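Side-chain contacts in peptidoglycan hydrolase FlgJ (Sphingomonas sp. A1, PDB 2ZYC), which probably acts as a flagellum-specific muramidase that cuts peptidoglycan to let the rod assemble in the periplasm, this chain being its C-terminal glycoside hydrolase family 73 part: residues His25-Gln30 and His119-Ala124; Ala4-Thr9 and Met154-Ser159; Ala14-Ser19 and Asp98-Val103. The protein carries 2 engineered substitutions. All coordinates share one frame; numbering follows the deposited sequence. Where two conformers were deposited one is given.

Interaction 1: residues His25-Gln30 and His119-Ala124; sequences HFLVAQ and HAFARA
Phe26 and Phe121 meet because their first torsions send the rings past each other in opposite directions: CG of Phe121 lies anti to its own backbone N (chi1 167°), whereas CG of Phe26 lies beside its N and anti to the carbonyl carbon (chi1 -76°). The rings sit obliquely, with planes at 44° and centroids 5.2 Å apart. Phe26 CB stands 4.0 Å from the centroid of the Phe121 ring, over one face, in a CH-pi contact. Beyond it, Phe26 CD2 reaches 3.5 Å from Phe121 CG. The far end of Phe121 serves other partners: Leu27 CD2, in the conformer described, lies 3.8 Å from Phe121 CZ, and Gln30 OE1 lies 4.0 Å from the same carbon. An alanine in place of this phenylalanine is likely to leave Phe26, Leu27 and Gln30 beside a gap, and Phe26 CB without the ring face it packs on. Gln30 is further held by weak hydrogen bonds to Tyr99 and Tyr136. The segment axes approach only to 11.3 Å, a separation that the rings bridge. Around this buried contact, Ile144 of helix 136-145 packs on Phe26, Leu27 leans on helix 3-20, and Val112 touches Phe121.

Interaction 2: residues Ala4-Thr9 and Met154-Ser159; sequences AFVDAT and MASAAS
Asp7 and Ser156 make the polar half of this contact: the Ser156 hydroxyl donates to the aspartate, with OG 2.9 Å from Asp7 OD1. The serine arrives on the anti side of OD1 and 28° out of the carboxylate plane, so the bond is tilted rather than flat. Beside it lies a looser apolar touch, in which Val6 CG1 stands 4.2 Å from Ser156 CB. Ser156 was deposited in two conformers, so the hydroxyl bond belongs to the one described and may not be permanent.

Torsions set up the meeting. Ser156 turns OG anti to its backbone N (chi1 -177°), out toward helix 3-20, while Asp7 keeps CG beside its N (chi1 -65°) and brings OD1 round to the serine. The same oxygen also accepts from Gln3 NE2, so two donors grip OD1 and limit how freely the carboxylate can turn, and Gln3 touches Ser156 and Ala155 as well, thereby joining both partners.

Further out, Val6 packs on Arg152 and Leu153 of helix 147-156 and on Trp37, while Phe5, on another side of the first helix, leans on helix 24-35. There Thr9 OG1 donates to Phe5 O at 2.9 Å, while Thr9 N reaches that carbonyl from the opposite face of its plane; the threonine hydroxyl is thus satisfied within its own helix.

Ser156 is the last residue of helix 147-156, and Ala157 is the first to leave helical geometry. The arrangement is a side-chain hydrogen bond between the first turns of helix 3-20 and the C-terminal end of helix 147-156, pairing the first and last helices of the largely helical glycoside hydrolase 73 part of FlgJ, whose family belongs to the lysozyme clan.

Interaction 3: residues Ala14-Ser19 and Asp98-Val103; sequences AKAAQS and DYADLV
Ala16 and Ala100 face each other between helix 3-20 and helix 92-105, their CB atoms 4.1 Å apart. With only a methyl group on each side, the backbones come close: the CA atoms of Ala16 and Ala100 are 5.5 Å apart. This close backbone approach, with Ala16 buried, makes it the tightly packed part of the contact. On the inner side, Leu27 of helix 24-35 packs on Ala16, Ala17 and Tyr99, and Leu20 touches Tyr99 and Val103, so the alanine pair borders a larger apolar cluster.

The outer side faces solvent and is more polar. Ser19 OG lies 3.8 Å from Ala100 CB, a contact of van der Waals kind. Its hydroxyl is spent instead on its own helix, donating to Ala16 O at 2.8 Å. With chi1 at 82°, OG sits between the backbone N and the carbonyl carbon and is folded back to that carbonyl, which it meets 18° off the carbonyl plane. The serine can therefore rest its oxygen beside a methyl without leaving its hydrogen unused. Ser19 is solvent-exposed, in contrast to the buried Ala16, and the exposed Asp101 starts out away from the first helix.

Second-shell residues hold helix 92-105 from other directions. Asp98 OD2 forms a salt bridge to Arg87 and a hydrogen bond with Tyr89, tying the helix to the strand region before it. The Tyr99 ring, in the conformer described, stacks with Phe54; within the helix, Val103 CG2 lies over one of its faces, offset toward the rim and 3.7 Å above the plane.

Close approach through small residues is a recurrent form of helix-helix packing, and here it joins the first helix to helix 92-105 in the largely helical glycoside hydrolase 73 domain, a member of the lysozyme clan.

In the fold
From the N terminus, helix 3-20 supplies a segment first to interaction 2 and then to interaction 3, before helix 24-35 supplies one to interaction 1. The two-stranded antiparallel sheet, 65-71 and 82-88, follows. Interaction 3 then closes its loop at helix 92-105, and interaction 1 closes its own at helix 118-127; the segments alternate, so these two loops cross. Both fall within the much longer loop that interaction 2 closes at helix 147-156. Interactions 1 and 3 are also in direct contact, helix 24-35 touching both helix 3-20 and helix 92-105. Val28 links interaction 1 to Val6 and Thr9 in segment 4-9. Together the contacts tie the two N-terminal helices to three later ones.

Interaction 1: residues His25-Gln30 and His119-Ala124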
ATOM      1  N   HIS A  25      -9.453   3.901   0.854  1.00 12.61           N
ATOM      2  CA  HIS A  25      -9.503   2.441   0.793  1.00 12.86           C
ATOM      3  C   HIS A  25      -8.714   1.858  -0.380  1.00 12.54           C
ATOM      4  O   HIS A  25      -8.359   0.675  -0.352  1.00 12.41           O
ATOM      5  CB  HIS A  25     -10.947   1.917   0.837  1.00 13.31           C
ATOM      6  CG  HIS A  25     -11.694   2.027  -0.455  1.00 14.68           C
ATOM      7  ND1 HIS A  25     -12.097   3.234  -0.988  1.00 15.41           N
ATOM      8  CD2 HIS A  25     -12.171   1.071  -1.287  1.00 15.17           C
ATOM      9  CE1 HIS A  25     -12.765   3.015  -2.105  1.00 15.68           C
ATOM     10  NE2 HIS A  25     -12.822   1.712  -2.311  1.00 15.56           N
ATOM     11  N   PHE A  26      -8.436   2.676  -1.401  1.00 12.16           N
ATOM     12  CA  PHE A  26      -7.552   2.224  -2.499  1.00 12.21           C
ATOM     13  C   PHE A  26      -6.168   1.878  -1.942  1.00 11.92           C
ATOM     14  O   PHE A  26      -5.555   0.881  -2.346  1.00 12.48           O
ATOM     15  CB  PHE A  26      -7.389   3.294  -3.592  1.00 12.33           C
ATOM     16  CG  PHE A  26      -8.575   3.436  -4.518  1.00 12.86           C
ATOM     17  CD1 PHE A  26      -9.822   2.906  -4.197  1.00 14.78           C
ATOM     18  CD2 PHE A  26      -8.438   4.141  -5.714  1.00 13.52           C
ATOM     19  CE1 PHE A  26     -10.908   3.051  -5.063  1.00 14.46           C
ATOM     20  CE2 PHE A  26      -9.525   4.304  -6.575  1.00 13.79           C
ATOM     21  CZ  PHE A  26     -10.761   3.757  -6.239  1.00 14.39           C
ATOM     22  N   LEU A  27      -5.687   2.704  -1.017  0.50 11.79           N
ATOM     23  CA  LEU A  27      -4.364   2.516  -0.421  0.50 11.42           C
ATOM     24  C   LEU A  27      -4.344   1.392   0.615  0.50 11.49           C
ATOM     25  O   LEU A  27      -3.352   0.665   0.731  0.50 11.30           O
ATOM     26  CB  LEU A  27      -3.849   3.830   0.182  0.50 11.32           C
ATOM     27  CG  LEU A  27      -3.659   4.985  -0.812  0.50 11.24           C
ATOM     28  CD1 LEU A  27      -3.125   6.202  -0.092  0.50 10.96           C
ATOM     29  CD2 LEU A  27      -2.728   4.601  -1.964  0.50 10.54           C
ATOM     30  N   VAL A  28      -5.438   1.255   1.363  1.00 11.22           N
ATOM     31  CA  VAL A  28      -5.611   0.129   2.292  1.00 11.38           C
ATOM     32  C   VAL A  28      -5.598  -1.188   1.513  1.00 11.39           C
ATOM     33  O   VAL A  28      -4.922  -2.145   1.905  1.00 11.18           O
ATOM     34  CB  VAL A  28      -6.924   0.236   3.106  1.00 11.49           C
ATOM     35  CG1 VAL A  28      -7.133  -1.029   3.968  1.00 11.49           C
ATOM     36  CG2 VAL A  28      -6.920   1.505   3.982  1.00 11.13           C
ATOM     37  N   ALA A  29      -6.340  -1.216   0.405  1.00 11.58           N
ATOM     38  CA  ALA A  29      -6.402  -2.393  -0.456  1.00 11.62           C
ATOM     39  C   ALA A  29      -5.024  -2.750  -0.976  1.00 12.21           C
ATOM     40  O   ALA A  29      -4.616  -3.915  -0.928  1.00 12.30           O
ATOM     41  CB  ALA A  29      -7.365  -2.169  -1.610  1.00 12.53           C
ATOM     42  N   GLN A  30      -4.297  -1.741  -1.448  1.00 11.83           N
ATOM     43  CA  GLN A  30      -2.982  -1.987  -2.024  1.00 12.12           C
ATOM     44  C   GLN A  30      -2.012  -2.584  -1.001  1.00 12.33           C
ATOM     45  O   GLN A  30      -1.298  -3.557  -1.301  1.00 12.35           O
ATOM     46  CB  GLN A  30      -2.405  -0.723  -2.645  1.00 12.20           C
ATOM     47  CG  GLN A  30      -1.178  -1.029  -3.514  1.00 12.99           C
ATOM     48  CD  GLN A  30      -0.498   0.209  -4.033  1.00 13.84           C
ATOM     49  OE1 GLN A  30      -0.896   1.331  -3.718  1.00 13.70           O
ATOM     50  NE2 GLN A  30       0.544   0.015  -4.844  1.00 16.23           N
ATOM     51  N   HIS A 119      -9.711  -0.061 -10.733  1.00 15.78           N
ATOM     52  CA  HIS A 119      -8.924  -0.568 -11.855  1.00 16.27           C
ATOM     53  C   HIS A 119      -8.113   0.545 -12.519  1.00 15.76           C
ATOM     54  O   HIS A 119      -6.944   0.341 -12.849  1.00 15.68           O
ATOM     55  CB  HIS A 119      -9.804  -1.296 -12.878  1.00 16.93           C
ATOM     56  CG  HIS A 119      -9.043  -2.233 -13.761  1.00 19.31           C
ATOM     57  ND1 HIS A 119      -8.446  -1.832 -14.937  1.00 21.34           N
ATOM     58  CD2 HIS A 119      -8.766  -3.553 -13.630  1.00 21.80           C
ATOM     59  CE1 HIS A 119      -7.844  -2.866 -15.497  1.00 22.03           C
ATOM     60  NE2 HIS A 119      -8.019  -3.921 -14.722  1.00 23.15           N
ATOM     61  N   ALA A 120      -8.734   1.717 -12.698  1.00 15.51           N
ATOM     62  CA  ALA A 120      -8.055   2.890 -13.265  1.00 14.97           C
ATOM     63  C   ALA A 120      -6.844   3.276 -12.409  1.00 14.50           C
ATOM     64  O   ALA A 120      -5.754   3.570 -12.933  1.00 14.25           O
ATOM     65  CB  ALA A 120      -9.026   4.069 -13.363  1.00 15.47           C
ATOM     66  N   PHE A 121      -7.056   3.266 -11.094  1.00 13.84           N
ATOM     67  CA  PHE A 121      -6.011   3.567 -10.119  1.00 13.21           C
ATOM     68  C   PHE A 121      -4.855   2.573 -10.253  1.00 13.15           C
ATOM     69  O   PHE A 121      -3.693   2.960 -10.345  1.00 11.95           O
ATOM     70  CB  PHE A 121      -6.613   3.557  -8.702  1.00 13.11           C
ATOM     71  CG  PHE A 121      -5.597   3.539  -7.594  1.00 12.72           C
ATOM     72  CD1 PHE A 121      -4.862   4.680  -7.283  1.00 12.05           C
ATOM     73  CD2 PHE A 121      -5.393   2.380  -6.842  1.00 13.58           C
ATOM     74  CE1 PHE A 121      -3.919   4.662  -6.248  1.00 12.53           C
ATOM     75  CE2 PHE A 121      -4.461   2.352  -5.805  1.00 12.69           C
ATOM     76  CZ  PHE A 121      -3.715   3.503  -5.511  1.00 12.46           C
ATOM     77  N   ALA A 122      -5.189   1.291 -10.282  1.00 13.04           N
ATOM     78  CA  ALA A 122      -4.173   0.251 -10.389  1.00 13.63           C
ATOM     79  C   ALA A 122      -3.409   0.345 -11.705  1.00 13.69           C
ATOM     80  O   ALA A 122      -2.195   0.220 -11.722  1.00 13.86           O
ATOM     81  CB  ALA A 122      -4.802  -1.126 -10.207  1.00 13.55           C
ATOM     82  N   ARG A 123      -4.125   0.589 -12.802  1.00 14.32           N
ATOM     83  CA  ARG A 123      -3.487   0.808 -14.107  1.00 15.05           C
ATOM     84  C   ARG A 123      -2.501   1.979 -14.071  1.00 14.55           C
ATOM     85  O   ARG A 123      -1.425   1.896 -14.658  1.00 13.77           O
ATOM     86  CB  ARG A 123      -4.535   1.024 -15.205  1.00 14.98           C
ATOM     87  CG  ARG A 123      -5.370  -0.216 -15.551  1.00 17.24           C
ATOM     88  CD  ARG A 123      -6.218  -0.034 -16.829  1.00 17.86           C
ATOM     89  NE  ARG A 123      -6.862   1.281 -16.937  1.00 23.01           N
ATOM     90  CZ  ARG A 123      -8.118   1.559 -16.590  1.00 24.67           C
ATOM     91  NH1 ARG A 123      -8.912   0.624 -16.085  1.00 26.77           N
ATOM     92  NH2 ARG A 123      -8.584   2.790 -16.738  1.00 25.67           N
ATOM     93  N   ALA A 124      -2.871   3.056 -13.369  1.00 14.03           N
ATOM     94  CA  ALA A 124      -1.996   4.235 -13.227  1.00 14.11           C
ATOM     95  C   ALA A 124      -0.705   3.904 -12.471  1.00 14.25           C
ATOM     96  O   ALA A 124       0.372   4.384 -12.834  1.00 14.14           O
ATOM     97  CB  ALA A 124      -2.737   5.398 -12.561  1.00 14.01           C
TER

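Interaction 2: residues Ala4-Thr9 and Met154-Ser159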
ATOM      1  N   ALA A   4      -7.317  -5.711  12.432  1.00 14.69           N
ATOM      2  CA  ALA A   4      -6.369  -4.797  13.063  1.00 14.93           C
ATOM      3  C   ALA A   4      -5.481  -4.130  12.026  1.00 14.61           C
ATOM      4  O   ALA A   4      -5.096  -2.971  12.200  1.00 15.36           O
ATOM      5  CB  ALA A   4      -5.522  -5.519  14.098  1.00 15.39           C
ATOM      6  N   PHE A   5      -5.168  -4.859  10.958  1.00 14.41           N
ATOM      7  CA  PHE A   5      -4.401  -4.292   9.836  1.00 14.44           C
ATOM      8  C   PHE A   5      -5.131  -3.100   9.224  1.00 14.07           C
ATOM      9  O   PHE A   5      -4.550  -2.019   9.069  1.00 14.17           O
ATOM     10  CB  PHE A   5      -4.126  -5.340   8.760  1.00 14.92           C
ATOM     11  CG  PHE A   5      -3.347  -4.805   7.592  1.00 15.15           C
ATOM     12  CD1 PHE A   5      -1.974  -4.603   7.692  1.00 15.84           C
ATOM     13  CD2 PHE A   5      -3.990  -4.484   6.406  1.00 15.10           C
ATOM     14  CE1 PHE A   5      -1.241  -4.098   6.604  1.00 16.22           C
ATOM     15  CE2 PHE A   5      -3.273  -3.982   5.319  1.00 15.93           C
ATOM     16  CZ  PHE A   5      -1.892  -3.794   5.425  1.00 16.00           C
ATOM     17  N   VAL A   6      -6.404  -3.313   8.889  1.00 13.59           N
ATOM     18  CA  VAL A   6      -7.291  -2.262   8.371  1.00 13.25           C
ATOM     19  C   VAL A   6      -7.415  -1.091   9.358  1.00 13.27           C
ATOM     20  O   VAL A   6      -7.237   0.065   8.971  1.00 12.82           O
ATOM     21  CB  VAL A   6      -8.683  -2.841   8.016  1.00 12.61           C
ATOM     22  CG1 VAL A   6      -9.669  -1.729   7.673  1.00 13.32           C
ATOM     23  CG2 VAL A   6      -8.566  -3.829   6.858  1.00 13.09           C
ATOM     24  N   ASP A   7      -7.705  -1.394  10.626  1.00 13.53           N
ATOM     25  CA  ASP A   7      -7.843  -0.364  11.660  1.00 14.91           C
ATOM     26  C   ASP A   7      -6.580   0.494  11.777  1.00 14.84           C
ATOM     27  O   ASP A   7      -6.664   1.720  11.908  1.00 16.21           O
ATOM     28  CB  ASP A   7      -8.161  -0.986  13.031  1.00 14.75           C
ATOM     29  CG  ASP A   7      -9.515  -1.695  13.075  1.00 18.14           C
ATOM     30  OD1 ASP A   7     -10.366  -1.477  12.182  1.00 15.81           O
ATOM     31  OD2 ASP A   7      -9.719  -2.514  14.003  1.00 20.61           O
ATOM     32  N   ALA A   8      -5.423  -0.160  11.716  1.00 15.24           N
ATOM     33  CA  ALA A   8      -4.116   0.486  11.851  1.00 15.53           C
ATOM     34  C   ALA A   8      -3.755   1.349  10.642  1.00 15.54           C
ATOM     35  O   ALA A   8      -3.246   2.459  10.782  1.00 15.86           O
ATOM     36  CB  ALA A   8      -3.041  -0.572  12.070  1.00 16.23           C
ATOM     37  N   THR A   9      -4.027   0.841   9.452  1.00 14.45           N
ATOM     38  CA  THR A   9      -3.598   1.520   8.239  1.00 14.35           C
ATOM     39  C   THR A   9      -4.554   2.637   7.823  1.00 13.68           C
ATOM     40  O   THR A   9      -4.137   3.581   7.163  1.00 13.15           O
ATOM     41  CB  THR A   9      -3.406   0.529   7.073  1.00 14.35           C
ATOM     42  OG1 THR A   9      -4.630  -0.165   6.829  1.00 15.40           O
ATOM     43  CG2 THR A   9      -2.314  -0.476   7.407  1.00 14.62           C
ATOM     44  N   MET A 154     -16.300  -1.173   7.099  1.00 13.11           N
ATOM     45  CA  MET A 154     -17.502  -0.924   7.899  0.50 14.11           C
ATOM     46  C   MET A 154     -17.243  -1.209   9.377  1.00 13.53           C
ATOM     47  O   MET A 154     -17.564  -0.396  10.250  1.00 13.68           O
ATOM     48  CB  MET A 154     -18.658  -1.787   7.400  0.50 13.76           C
ATOM     49  CG  MET A 154     -19.200  -1.369   6.049  0.50 14.93           C
ATOM     50  SD  MET A 154     -20.398  -2.558   5.436  0.50 17.31           S
ATOM     51  CE  MET A 154     -21.599  -2.594   6.772  0.50 17.42           C
ATOM     52  N   ALA A 155     -16.644  -2.370   9.651  1.00 13.29           N
ATOM     53  CA  ALA A 155     -16.297  -2.753  11.020  1.00 12.65           C
ATOM     54  C   ALA A 155     -15.353  -1.754  11.677  1.00 12.39           C
ATOM     55  O   ALA A 155     -15.432  -1.543  12.879  1.00 12.08           O
ATOM     56  CB  ALA A 155     -15.686  -4.157  11.059  1.00 13.30           C
ATOM     57  N   SER A 156     -14.489  -1.123  10.881  1.00 11.50           N
ATOM     58  CA  SER A 156     -13.491  -0.187  11.395  0.50 11.95           C
ATOM     59  C   SER A 156     -14.100   1.146  11.846  1.00 11.62           C
ATOM     60  O   SER A 156     -13.575   1.805  12.742  1.00 11.52           O
ATOM     61  CB  SER A 156     -12.418   0.060  10.327  0.50 12.07           C
ATOM     62  OG  SER A 156     -11.390   0.900  10.811  0.50 13.26           O
ATOM     63  N   ALA A 157     -15.206   1.536  11.217  1.00 11.92           N
ATOM     64  CA  ALA A 157     -15.826   2.853  11.460  1.00 12.34           C
ATOM     65  C   ALA A 157     -16.429   3.014  12.855  1.00 12.89           C
ATOM     66  O   ALA A 157     -16.991   2.067  13.409  1.00 13.09           O
ATOM     67  CB  ALA A 157     -16.881   3.156  10.390  1.00 12.46           C
ATOM     68  N   ALA A 158     -16.320   4.219  13.414  1.00 12.25           N
ATOM     69  CA  ALA A 158     -16.881   4.515  14.742  1.00 12.27           C
ATOM     70  C   ALA A 158     -18.406   4.593  14.719  1.00 12.31           C
ATOM     71  O   ALA A 158     -19.052   4.416  15.751  1.00 11.90           O
ATOM     72  CB  ALA A 158     -16.291   5.818  15.305  1.00 12.72           C
ATOM     73  N   SER A 159     -18.961   4.873  13.541  1.00 12.64           N
ATOM     74  CA  SER A 159     -20.409   5.048  13.382  1.00 13.62           C
ATOM     75  C   SER A 159     -21.008   4.127  12.319  1.00 14.40           C
ATOM     76  O   SER A 159     -20.291   3.592  11.462  1.00 13.17           O
ATOM     77  CB  SER A 159     -20.731   6.503  13.027  1.00 13.92           C
ATOM     78  OG  SER A 159     -20.312   6.791  11.708  1.00 13.59           O
TER

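Interaction 3: residues Ala14-Ser19 and Asp98-Val103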
ATOM      1  N   ALA A  14      -5.747   7.329   4.808  1.00 14.46           N
ATOM      2  CA  ALA A  14      -6.587   8.515   4.616  1.00 14.84           C
ATOM      3  C   ALA A  14      -5.732   9.762   4.401  1.00 15.38           C
ATOM      4  O   ALA A  14      -5.957  10.512   3.443  1.00 15.40           O
ATOM      5  CB  ALA A  14      -7.534   8.695   5.782  1.00 14.84           C
ATOM      6  N   LYS A  15      -4.731   9.961   5.262  1.00 15.99           N
ATOM      7  CA  LYS A  15      -3.828  11.104   5.139  0.50 16.50           C
ATOM      8  C   LYS A  15      -3.150  11.108   3.760  1.00 16.91           C
ATOM      9  O   LYS A  15      -3.171  12.117   3.045  1.00 16.58           O
ATOM     10  CB  LYS A  15      -2.799  11.073   6.271  0.50 16.67           C
ATOM     11  CG  LYS A  15      -2.114  12.404   6.570  0.50 17.63           C
ATOM     12  CD  LYS A  15      -1.638  12.471   8.027  0.50 18.37           C
ATOM     13  CE  LYS A  15      -0.823  11.242   8.438  0.50 19.17           C
ATOM     14  NZ  LYS A  15      -1.010  10.906   9.883  0.50 19.63           N
ATOM     15  N   ALA A  16      -2.556   9.968   3.392  1.00 17.35           N
ATOM     16  CA  ALA A  16      -1.869   9.826   2.112  1.00 18.41           C
ATOM     17  C   ALA A  16      -2.823   9.955   0.925  1.00 19.41           C
ATOM     18  O   ALA A  16      -2.510  10.633  -0.061  1.00 19.76           O
ATOM     19  CB  ALA A  16      -1.101   8.509   2.061  1.00 18.35           C
ATOM     20  N   ALA A  17      -3.992   9.320   1.020  1.00 20.47           N
ATOM     21  CA  ALA A  17      -4.974   9.358  -0.063  1.00 21.57           C
ATOM     22  C   ALA A  17      -5.422  10.785  -0.346  1.00 22.42           C
ATOM     23  O   ALA A  17      -5.614  11.170  -1.502  1.00 21.84           O
ATOM     24  CB  ALA A  17      -6.172   8.488   0.271  1.00 21.69           C
ATOM     25  N   GLN A  18      -5.566  11.570   0.718  1.00 23.42           N
ATOM     26  CA  GLN A  18      -5.949  12.969   0.590  1.00 24.84           C
ATOM     27  C   GLN A  18      -4.850  13.796  -0.117  1.00 24.93           C
ATOM     28  O   GLN A  18      -5.151  14.705  -0.899  1.00 25.74           O
ATOM     29  CB  GLN A  18      -6.405  13.535   1.958  1.00 25.00           C
ATOM     30  CG  GLN A  18      -7.822  13.018   2.383  1.00 26.22           C
ATOM     31  CD  GLN A  18      -8.181  13.190   3.873  1.00 25.91           C
ATOM     32  OE1 GLN A  18      -7.851  14.195   4.516  1.00 26.22           O
ATOM     33  NE2 GLN A  18      -8.892  12.203   4.416  1.00 28.38           N
ATOM     34  N   SER A  19      -3.585  13.444   0.105  1.00 24.51           N
ATOM     35  CA  SER A  19      -2.472  14.103  -0.586  1.00 24.58           C
ATOM     36  C   SER A  19      -2.269  13.581  -2.015  1.00 24.26           C
ATOM     37  O   SER A  19      -1.667  14.261  -2.854  1.00 24.81           O
ATOM     38  CB  SER A  19      -1.176  13.954   0.207  1.00 24.92           C
ATOM     39  OG  SER A  19      -0.579  12.696  -0.041  1.00 26.00           O
ATOM     40  N   ASP A  98       6.392   8.186   3.010  1.00 15.09           N
ATOM     41  CA  ASP A  98       7.366   7.929   1.939  1.00 14.53           C
ATOM     42  C   ASP A  98       6.662   7.516   0.642  1.00 14.48           C
ATOM     43  O   ASP A  98       7.049   7.946  -0.447  1.00 14.23           O
ATOM     44  CB  ASP A  98       8.398   6.886   2.373  1.00 14.89           C
ATOM     45  CG  ASP A  98       9.564   6.777   1.397  1.00 14.03           C
ATOM     46  OD1 ASP A  98      10.066   7.828   0.926  1.00 13.46           O
ATOM     47  OD2 ASP A  98       9.967   5.634   1.098  1.00 14.52           O
ATOM     48  N   TYR A  99       5.614   6.701   0.766  1.00 14.23           N
ATOM     49  CA  TYR A  99       4.773   6.299  -0.364  0.50 14.93           C
ATOM     50  C   TYR A  99       4.110   7.527  -0.991  1.00 14.37           C
ATOM     51  O   TYR A  99       4.083   7.695  -2.216  1.00 14.76           O
ATOM     52  CB  TYR A  99       3.692   5.315   0.106  0.50 15.30           C
ATOM     53  CG  TYR A  99       2.674   4.945  -0.953  0.50 16.33           C
ATOM     54  CD1 TYR A  99       2.877   3.842  -1.779  0.50 17.37           C
ATOM     55  CD2 TYR A  99       1.512   5.699  -1.132  0.50 16.97           C
ATOM     56  CE1 TYR A  99       1.952   3.491  -2.755  0.50 17.31           C
ATOM     57  CE2 TYR A  99       0.580   5.357  -2.118  0.50 17.57           C
ATOM     58  CZ  TYR A  99       0.811   4.250  -2.918  0.50 17.15           C
ATOM     59  OH  TYR A  99      -0.092   3.897  -3.892  0.50 17.82           O
ATOM     60  N   ALA A 100       3.567   8.387  -0.135  1.00 14.55           N
ATOM     61  CA  ALA A 100       2.889   9.616  -0.582  1.00 14.69           C
ATOM     62  C   ALA A 100       3.841  10.534  -1.354  1.00 15.00           C
ATOM     63  O   ALA A 100       3.460  11.144  -2.348  1.00 14.66           O
ATOM     64  CB  ALA A 100       2.301  10.354   0.596  1.00 14.84           C
ATOM     65  N   ASP A 101       5.076  10.627  -0.875  1.00 14.99           N
ATOM     66  CA  ASP A 101       6.117  11.410  -1.545  1.00 15.10           C
ATOM     67  C   ASP A 101       6.403  10.844  -2.940  1.00 14.70           C
ATOM     68  O   ASP A 101       6.402  11.579  -3.932  1.00 14.03           O
ATOM     69  CB  ASP A 101       7.384  11.424  -0.677  1.00 15.53           C
ATOM     70  CG  ASP A 101       8.522  12.240  -1.295  1.00 18.18           C
ATOM     71  OD1 ASP A 101       8.261  13.306  -1.910  1.00 18.19           O
ATOM     72  OD2 ASP A 101       9.687  11.806  -1.158  1.00 19.64           O
ATOM     73  N   LEU A 102       6.626   9.533  -3.009  1.00 14.38           N
ATOM     74  CA  LEU A 102       6.923   8.859  -4.268  1.00 14.23           C
ATOM     75  C   LEU A 102       5.807   9.011  -5.302  1.00 14.25           C
ATOM     76  O   LEU A 102       6.044   9.460  -6.422  1.00 13.88           O
ATOM     77  CB  LEU A 102       7.220   7.374  -4.036  1.00 14.61           C
ATOM     78  CG  LEU A 102       7.552   6.588  -5.314  1.00 15.81           C
ATOM     79  CD1 LEU A 102       8.837   7.096  -5.976  1.00 16.98           C
ATOM     80  CD2 LEU A 102       7.629   5.103  -5.024  1.00 17.19           C
ATOM     81  N   VAL A 103       4.595   8.622  -4.923  1.00 13.95           N
ATOM     82  CA  VAL A 103       3.484   8.549  -5.868  1.00 14.22           C
ATOM     83  C   VAL A 103       2.954   9.952  -6.199  1.00 14.79           C
ATOM     84  O   VAL A 103       2.525  10.205  -7.328  1.00 14.91           O
ATOM     85  CB  VAL A 103       2.372   7.609  -5.331  1.00 14.38           C
ATOM     86  CG1 VAL A 103       1.136   7.613  -6.226  1.00 14.52           C
ATOM     87  CG2 VAL A 103       2.922   6.200  -5.210  1.00 13.49           C
TER